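Local structure of copper-containing nitrite reductase (Hyphomicrobium denitrificans 1NES1, 6TFO) at residues Thr207-Leu212 with Val248-Ala253; Thr265-Asn270 with Met316-Leu321; Glu372-Val377 with Val404-Asp409. The protein probably reduces nitrite to nitric oxide with electrons from a cytochrome c, working as a copper-binding homotrimer. All blocks are in the same frame, centred on the assembly; numbering follows the deposited sequence.

Contact 1: Thr207-Leu212 with Val248-Ala253; sequences TVELHL and VVTFKA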
# COMPACT_ATOMS: atom_id res chain seq x y z
N THR C 207 -12.30 30.22 53.72
CA THR C 207 -12.73 30.95 52.50
C THR C 207 -11.48 31.15 51.63
O THR C 207 -10.51 31.77 52.11
CB THR C 207 -13.48 32.24 52.90
OG1 THR C 207 -14.78 31.82 53.33
CG2 THR C 207 -13.64 33.24 51.77
N VAL C 208 -11.49 30.60 50.41
CA VAL C 208 -10.34 30.63 49.46
C VAL C 208 -10.57 31.78 48.49
O VAL C 208 -11.65 31.80 47.82
CB VAL C 208 -10.14 29.28 48.74
CG1 VAL C 208 -9.11 29.37 47.63
CG2 VAL C 208 -9.77 28.16 49.71
N GLU C 209 -9.64 32.74 48.50
CA GLU C 209 -9.55 33.88 47.56
C GLU C 209 -8.52 33.50 46.50
O GLU C 209 -7.30 33.67 46.76
CB GLU C 209 -9.16 35.17 48.28
CG GLU C 209 -8.97 36.37 47.37
CD GLU C 209 -8.38 37.57 48.08
OE1 GLU C 209 -7.46 38.21 47.55
OE2 GLU C 209 -8.83 37.85 49.20
N LEU C 210 -8.99 32.95 45.39
CA LEU C 210 -8.11 32.42 44.32
C LEU C 210 -7.88 33.48 43.26
O LEU C 210 -8.88 33.94 42.66
CB LEU C 210 -8.72 31.19 43.66
CG LEU C 210 -7.76 30.58 42.65
CD1 LEU C 210 -6.92 29.49 43.29
CD2 LEU C 210 -8.53 30.08 41.44
N HIS C 211 -6.61 33.80 43.03
CA HIS C 211 -6.14 34.64 41.91
C HIS C 211 -5.51 33.72 40.86
O HIS C 211 -4.51 33.05 41.21
CB HIS C 211 -5.16 35.69 42.43
CG HIS C 211 -5.81 36.76 43.24
ND1 HIS C 211 -5.94 38.06 42.78
CD2 HIS C 211 -6.39 36.73 44.46
CE1 HIS C 211 -6.56 38.78 43.69
NE2 HIS C 211 -6.84 37.99 44.73
N LEU C 212 -6.08 33.65 39.65
CA LEU C 212 -5.44 32.95 38.49
C LEU C 212 -4.91 33.99 37.49
O LEU C 212 -5.74 34.67 36.84
CB LEU C 212 -6.45 32.00 37.84
CG LEU C 212 -5.81 30.87 37.02
CD1 LEU C 212 -6.72 29.65 36.97
CD2 LEU C 212 -5.49 31.35 35.61
N VAL C 248 -10.17 36.43 39.50
CA VAL C 248 -10.20 36.22 40.97
C VAL C 248 -11.54 35.56 41.27
O VAL C 248 -12.56 36.11 40.80
CB VAL C 248 -10.04 37.55 41.73
CG1 VAL C 248 -9.95 37.31 43.23
CG2 VAL C 248 -8.83 38.33 41.25
N VAL C 249 -11.55 34.42 41.96
CA VAL C 249 -12.80 33.78 42.46
C VAL C 249 -12.63 33.56 43.98
O VAL C 249 -11.50 33.29 44.41
CB VAL C 249 -13.10 32.48 41.68
CG1 VAL C 249 -12.03 31.42 41.90
CG2 VAL C 249 -14.48 31.94 42.01
N THR C 250 -13.70 33.69 44.76
CA THR C 250 -13.72 33.25 46.18
C THR C 250 -14.65 32.05 46.28
O THR C 250 -15.71 32.05 45.61
CB THR C 250 -14.10 34.39 47.13
OG1 THR C 250 -14.55 35.50 46.35
CG2 THR C 250 -12.91 34.85 47.95
N PHE C 251 -14.26 31.04 47.06
CA PHE C 251 -15.12 29.85 47.32
C PHE C 251 -14.82 29.31 48.73
O PHE C 251 -13.67 29.46 49.21
CB PHE C 251 -14.95 28.82 46.20
CG PHE C 251 -13.64 28.07 46.22
CD1 PHE C 251 -12.49 28.63 45.67
CD2 PHE C 251 -13.54 26.83 46.81
CE1 PHE C 251 -11.29 27.95 45.68
CE2 PHE C 251 -12.33 26.16 46.85
CZ PHE C 251 -11.20 26.71 46.27
N LYS C 252 -15.83 28.73 49.38
CA LYS C 252 -15.71 28.14 50.74
C LYS C 252 -15.35 26.66 50.57
O LYS C 252 -16.01 25.99 49.78
CB LYS C 252 -17.00 28.34 51.56
CG LYS C 252 -16.88 29.32 52.73
CD LYS C 252 -18.03 30.32 52.83
CE LYS C 252 -19.37 29.71 53.21
NZ LYS C 252 -19.67 29.87 54.65
N ALA C 253 -14.30 26.22 51.27
CA ALA C 253 -13.91 24.81 51.39
C ALA C 253 -14.89 24.11 52.34
O ALA C 253 -14.60 24.04 53.54
CB ALA C 253 -12.47 24.71 51.86
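Phe251 carries CG between its backbone N and carbonyl carbon (chi1 73°), which brings the ring alongside Val208, while Val208 sets CG1 anti to its own N (chi1 171°) to meet it. Val208 CB stands over one face of the ring, offset toward the rim, in a CH-pi contact 3.9 Å from the ring centroid, and Val208 CG1 touches Phe251 CE1 at 3.3 Å. Leu210 and Val249 continue this buried face of the sheet, Leu210 CB and CD2 both resting on Val249 CG1. On the other face Val248 holds CG1 above the His211 ring, 3.7 Å from its centroid. The imidazole is gripped from both nitrogens: NE2 gives a hydrogen bond to Glu209 OE1 (2.9 Å), nearly in the ring plane and on the anti lone pair of that oxygen, and ND1 bonds to Glu246. Two acidic partners would probably favour the protonated ring. Thr250 lays CG2 against Glu209 CA, whereas its OG1 bonds to the backbone of Gly446 of the second subunit. Paired backbone hydrogen bonds at Val208–Phe251 and Leu210–Val249 tie the strands; Val208 N reaches Phe251 O at 2.7 Å. This is the antiparallel pairing of strands 246-252 and 207-214 in a cupredoxin beta-sandwich, one face turned to the core, continued at Thr250 and Phe251 by a strand of the second subunit.

Contact 2: Thr265-Asn270 with Met316-Leu321; sequences TPSVPN and MDYEKL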
# COMPACT_ATOMS: atom_id res chain seq x y z
N THR C 265 -10.49 24.56 30.58
CA THR C 265 -10.62 25.26 29.27
C THR C 265 -10.58 24.19 28.17
O THR C 265 -9.68 23.35 28.14
CB THR C 265 -9.54 26.34 29.11
OG1 THR C 265 -9.70 27.28 30.18
CG2 THR C 265 -9.61 27.07 27.78
N PRO C 266 -11.55 24.17 27.22
CA PRO C 266 -11.55 23.14 26.18
C PRO C 266 -10.32 23.23 25.27
O PRO C 266 -9.83 24.34 25.04
CB PRO C 266 -12.83 23.45 25.37
CG PRO C 266 -13.65 24.39 26.25
CD PRO C 266 -12.65 25.14 27.09
N SER C 267 -9.76 22.11 24.78
CA SER C 267 -10.06 20.73 25.16
C SER C 267 -9.48 20.48 26.54
O SER C 267 -8.24 20.63 26.73
CB SER C 267 -9.49 19.76 24.15
OG SER C 267 -9.63 18.40 24.54
N VAL C 268 -10.34 20.10 27.48
CA VAL C 268 -9.92 19.86 28.88
C VAL C 268 -8.92 18.71 28.87
O VAL C 268 -7.84 18.84 29.45
CB VAL C 268 -11.14 19.63 29.79
CG1 VAL C 268 -10.74 19.33 31.22
CG2 VAL C 268 -12.09 20.82 29.74
N PRO C 269 -9.20 17.58 28.17
CA PRO C 269 -8.24 16.48 28.09
C PRO C 269 -6.85 16.96 27.62
O PRO C 269 -5.87 16.44 28.11
CB PRO C 269 -8.83 15.54 27.04
CG PRO C 269 -10.32 15.86 27.03
CD PRO C 269 -10.43 17.33 27.40
N ASN C 270 -6.81 17.93 26.70
CA ASN C 270 -5.56 18.50 26.13
C ASN C 270 -4.82 19.27 27.23
O ASN C 270 -3.63 19.00 27.45
CB ASN C 270 -5.85 19.39 24.91
CG ASN C 270 -4.61 19.87 24.18
OD1 ASN C 270 -3.49 19.45 24.48
ND2 ASN C 270 -4.82 20.75 23.20
N MET C 316 2.14 16.71 20.23
CA MET C 316 0.89 16.07 20.69
C MET C 316 0.19 15.43 19.49
O MET C 316 0.16 16.06 18.41
CB MET C 316 -0.00 17.11 21.37
CG MET C 316 -1.11 16.53 22.19
SD MET C 316 -2.65 17.23 21.62
CE MET C 316 -2.95 16.07 20.32
N ASP C 317 -0.36 14.24 19.68
CA ASP C 317 -1.06 13.47 18.63
C ASP C 317 -2.54 13.41 18.99
O ASP C 317 -2.91 12.59 19.84
CB ASP C 317 -0.41 12.09 18.49
CG ASP C 317 -0.99 11.29 17.36
OD1 ASP C 317 -2.18 11.46 17.09
OD2 ASP C 317 -0.24 10.50 16.74
N TYR C 318 -3.37 14.25 18.36
CA TYR C 318 -4.81 14.37 18.72
C TYR C 318 -5.49 13.01 18.61
O TYR C 318 -6.25 12.68 19.51
CB TYR C 318 -5.58 15.41 17.90
CG TYR C 318 -6.91 15.78 18.52
CD1 TYR C 318 -6.93 16.41 19.75
CD2 TYR C 318 -8.13 15.47 17.93
CE1 TYR C 318 -8.12 16.72 20.40
CE2 TYR C 318 -9.33 15.82 18.53
CZ TYR C 318 -9.33 16.43 19.79
OH TYR C 318 -10.46 16.78 20.49
N GLU C 319 -5.23 12.24 17.56
CA GLU C 319 -5.96 10.95 17.36
C GLU C 319 -5.60 10.00 18.50
O GLU C 319 -6.48 9.25 18.90
CB GLU C 319 -5.71 10.32 15.99
CG GLU C 319 -7.02 10.03 15.26
CD GLU C 319 -7.82 11.28 14.85
OE1 GLU C 319 -7.75 11.64 13.64
OE2 GLU C 319 -8.50 11.91 15.73
N LYS C 320 -4.38 10.05 19.03
CA LYS C 320 -3.95 9.19 20.17
C LYS C 320 -4.66 9.65 21.46
O LYS C 320 -5.14 8.79 22.21
CB LYS C 320 -2.43 9.21 20.30
CG LYS C 320 -1.71 8.31 19.31
CD LYS C 320 -0.22 8.41 19.45
CE LYS C 320 0.53 7.70 18.34
NZ LYS C 320 1.99 7.77 18.60
N LEU C 321 -4.74 10.96 21.68
CA LEU C 321 -5.41 11.55 22.87
C LEU C 321 -6.87 11.10 22.91
O LEU C 321 -7.26 10.51 23.93
CB LEU C 321 -5.27 13.08 22.84
CG LEU C 321 -5.95 13.82 23.98
CD1 LEU C 321 -5.41 13.38 25.33
CD2 LEU C 321 -5.81 15.32 23.82
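Leu321 reaches from the first turn of helix 318-323 to the start of helix 268-274, and its two methyls divide the work. CD2 lies 3.9 Å from Asn270 CA, against the backbone, while CD1 approaches the ring of Pro269 at 4.4 Å from its CB. The leucine has CG anti to the backbone N (chi1 178°), which extends the branched end across the gap between the two helix starts. This apolar wedge is the closer-fitting part of the contact, and even here the fit is moderate: the nearest alpha carbons of the two segments, those of Asn270 and Leu321, are 7.7 Å apart, and no hydrogen bond joins the segments. Met316 sets its sulfur beside the side-chain amide of Asn270. Looser still is the side formed by Ser267 and Tyr318, whose hydroxyl oxygens are nearest, Ser267 OG 4.4 Å from Tyr318 OH, neither pointing at the other. That side is covered by the second subunit, where Gln69 packs on both residues. Ser267 occupies the N-cap position of its helix and follows a cis peptide bond after Pro266. Asp317 caps the other helix through a hydrogen bond from Lys320 N to Asp317 OD1 (3.3 Å), the donor lying well above the carboxylate plane. The charged end of Lys320 is held by Glu327 and by the carbonyls of Thr304 and Val305. Helix 268-274 carries the copper ligand His271 directly after Asn270, so the contact joins the helix of that copper site to the start of helix 318-323. Strand 184-191 flanks the contact, with Trp189 against Asn270 and Tyr186 against Met316, while Leu321 also touches Thr273, farther along helix 268-274.

Contact 3: Glu372-Val377 with Val404-Asp409; sequences EIFDHV and VDFKLD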
# COMPACT_ATOMS: atom_id res chain seq x y z
N GLU C 372 6.59 -2.63 50.18
CA GLU C 372 5.77 -2.08 51.30
C GLU C 372 4.30 -2.48 51.12
O GLU C 372 3.90 -2.97 50.03
CB GLU C 372 5.90 -0.55 51.39
CG GLU C 372 6.96 -0.09 52.39
CD GLU C 372 6.68 -0.41 53.84
OE1 GLU C 372 7.64 -0.37 54.65
OE2 GLU C 372 5.49 -0.68 54.17
N ILE C 373 3.55 -2.33 52.22
CA ILE C 373 2.08 -2.55 52.33
C ILE C 373 1.51 -1.27 52.91
O ILE C 373 2.17 -0.67 53.77
CB ILE C 373 1.75 -3.78 53.19
CG1 ILE C 373 2.66 -4.95 52.81
CG2 ILE C 373 0.27 -4.11 53.08
CD1 ILE C 373 2.43 -6.24 53.57
N PHE C 374 0.36 -0.85 52.42
CA PHE C 374 -0.28 0.39 52.91
C PHE C 374 -0.94 0.09 54.25
O PHE C 374 -1.84 -0.76 54.29
CB PHE C 374 -1.24 0.94 51.84
CG PHE C 374 -0.58 1.28 50.53
CD1 PHE C 374 0.63 1.93 50.51
CD2 PHE C 374 -1.19 0.96 49.33
CE1 PHE C 374 1.25 2.25 49.31
CE2 PHE C 374 -0.58 1.28 48.13
CZ PHE C 374 0.65 1.90 48.12
N ASP C 375 -0.45 0.71 55.34
CA ASP C 375 -1.07 0.57 56.68
C ASP C 375 -2.49 1.11 56.57
O ASP C 375 -3.40 0.39 56.94
CB ASP C 375 -0.24 1.25 57.76
CG ASP C 375 1.03 0.50 58.11
OD1 ASP C 375 1.07 -0.71 57.91
OD2 ASP C 375 2.00 1.14 58.55
N HIS C 376 -2.64 2.31 55.99
CA HIS C 376 -3.94 3.02 55.78
C HIS C 376 -4.07 3.46 54.32
O HIS C 376 -3.09 3.95 53.76
CB HIS C 376 -4.07 4.21 56.74
CG HIS C 376 -3.95 3.80 58.17
ND1 HIS C 376 -2.75 3.88 58.86
CD2 HIS C 376 -4.84 3.23 59.00
CE1 HIS C 376 -2.92 3.40 60.07
NE2 HIS C 376 -4.20 3.00 60.18
N VAL C 377 -5.26 3.29 53.76
CA VAL C 377 -5.67 3.77 52.41
C VAL C 377 -6.97 4.53 52.57
O VAL C 377 -7.98 3.93 52.97
CB VAL C 377 -5.83 2.60 51.41
CG1 VAL C 377 -6.41 3.09 50.09
CG2 VAL C 377 -4.53 1.83 51.21
N VAL C 404 -2.23 7.33 51.19
CA VAL C 404 -1.71 6.07 51.77
C VAL C 404 -0.66 6.47 52.80
O VAL C 404 0.02 7.49 52.59
CB VAL C 404 -1.12 5.13 50.69
CG1 VAL C 404 -2.18 4.71 49.68
CG2 VAL C 404 0.09 5.74 50.01
N ASP C 405 -0.55 5.71 53.89
CA ASP C 405 0.59 5.81 54.83
C ASP C 405 1.08 4.40 55.16
O ASP C 405 0.32 3.43 54.98
CB ASP C 405 0.24 6.67 56.04
CG ASP C 405 -0.97 6.22 56.85
OD1 ASP C 405 -0.91 5.09 57.43
OD2 ASP C 405 -1.96 7.01 56.90
N PHE C 406 2.32 4.31 55.59
CA PHE C 406 2.96 3.06 56.04
C PHE C 406 4.16 3.46 56.90
O PHE C 406 4.63 4.62 56.80
CB PHE C 406 3.33 2.20 54.83
CG PHE C 406 4.11 2.95 53.77
CD1 PHE C 406 3.45 3.66 52.79
CD2 PHE C 406 5.49 2.96 53.79
CE1 PHE C 406 4.16 4.36 51.83
CE2 PHE C 406 6.20 3.68 52.84
CZ PHE C 406 5.53 4.38 51.86
N LYS C 407 4.60 2.54 57.76
CA LYS C 407 5.83 2.72 58.57
C LYS C 407 6.96 2.04 57.83
O LYS C 407 6.78 0.88 57.40
CB LYS C 407 5.73 2.15 60.00
CG LYS C 407 6.72 2.76 60.98
CD LYS C 407 6.97 1.97 62.23
CE LYS C 407 7.70 2.79 63.27
NZ LYS C 407 7.47 2.26 64.64
N LEU C 408 8.06 2.76 57.68
CA LEU C 408 9.32 2.21 57.16
C LEU C 408 9.94 1.40 58.28
O LEU C 408 10.68 1.97 59.09
CB LEU C 408 10.19 3.36 56.68
CG LEU C 408 9.64 4.08 55.45
CD1 LEU C 408 10.50 5.29 55.11
CD2 LEU C 408 9.54 3.12 54.28
N ASP C 409 9.60 0.12 58.34
CA ASP C 409 10.12 -0.82 59.36
C ASP C 409 11.62 -0.99 59.11
O ASP C 409 12.36 -1.16 60.08
CB ASP C 409 9.39 -2.16 59.35
CG ASP C 409 7.89 -2.05 59.07
OD1 ASP C 409 7.51 -1.98 57.88
OD2 ASP C 409 7.13 -2.01 60.05
O HOH W 1 5.56 -1.44 56.53
O HOH W 2 1.04 3.36 59.72
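Phe374 and Val404 mesh beside a classic beta bulge, in which Asp375 and His376 both face Asp405 where strand 374-377 joins strand 400-407 of a cupredoxin-type sheet. Val404 CG1 is the bump, seated in the shallow hollow over the centre of the Phe374 ring face and beside Val377 CG2, 3.8 Å from the ring centroid and 9° off the normal. Phe406 CD1 meets the Phe374 ring at its edge. Farther along, the bent side chain of Glu372 crosses the Phe406 ring at a slant, with Glu372 CD 3.6 Å from Phe406 CD2. Glu372 OE2 also accepts from Ile373 N at 3.2 Å, steadying the carboxylate beside the ring. An alanine at Glu372 would probably open a gap beside the Phe406 ring and leave Ile373 N without this acceptor. Asp375 OD2 takes Lys407 N at 3.1 Å from above its carboxylate plane, and a water bonded to this oxygen reaches Asp405 OD1 only weakly. Asp405 has CG between its N and carbonyl carbon (chi1 57°), turning the carboxylate toward the imidazole. There His376 ND1 donates to the syn lone pair of Asp405 OD1 at 2.6 Å, with the oxygen 3° out of the ring plane.

The three contacts follow one another along the chain without touching. Contacts 1 and 2 are 28 Å apart between centres and about 8 Å between nearest atoms, and both are covered in part by the second subunit; contact 3 meets the third subunit. Contacts 2 and 3 lie on opposite sides of the chain's centre, 36 Å between their centres. Their distances from copper differ: the side chain of Asn270 in contact 2, next to the copper ligand His271, is about 8 Å from a bound copper, that of Phe374 in contact 3 about 10 Å, and that of Leu210 in contact 1 about 12 Å. The side chain of Phe251 is about 9 Å from that of the copper ligand His227.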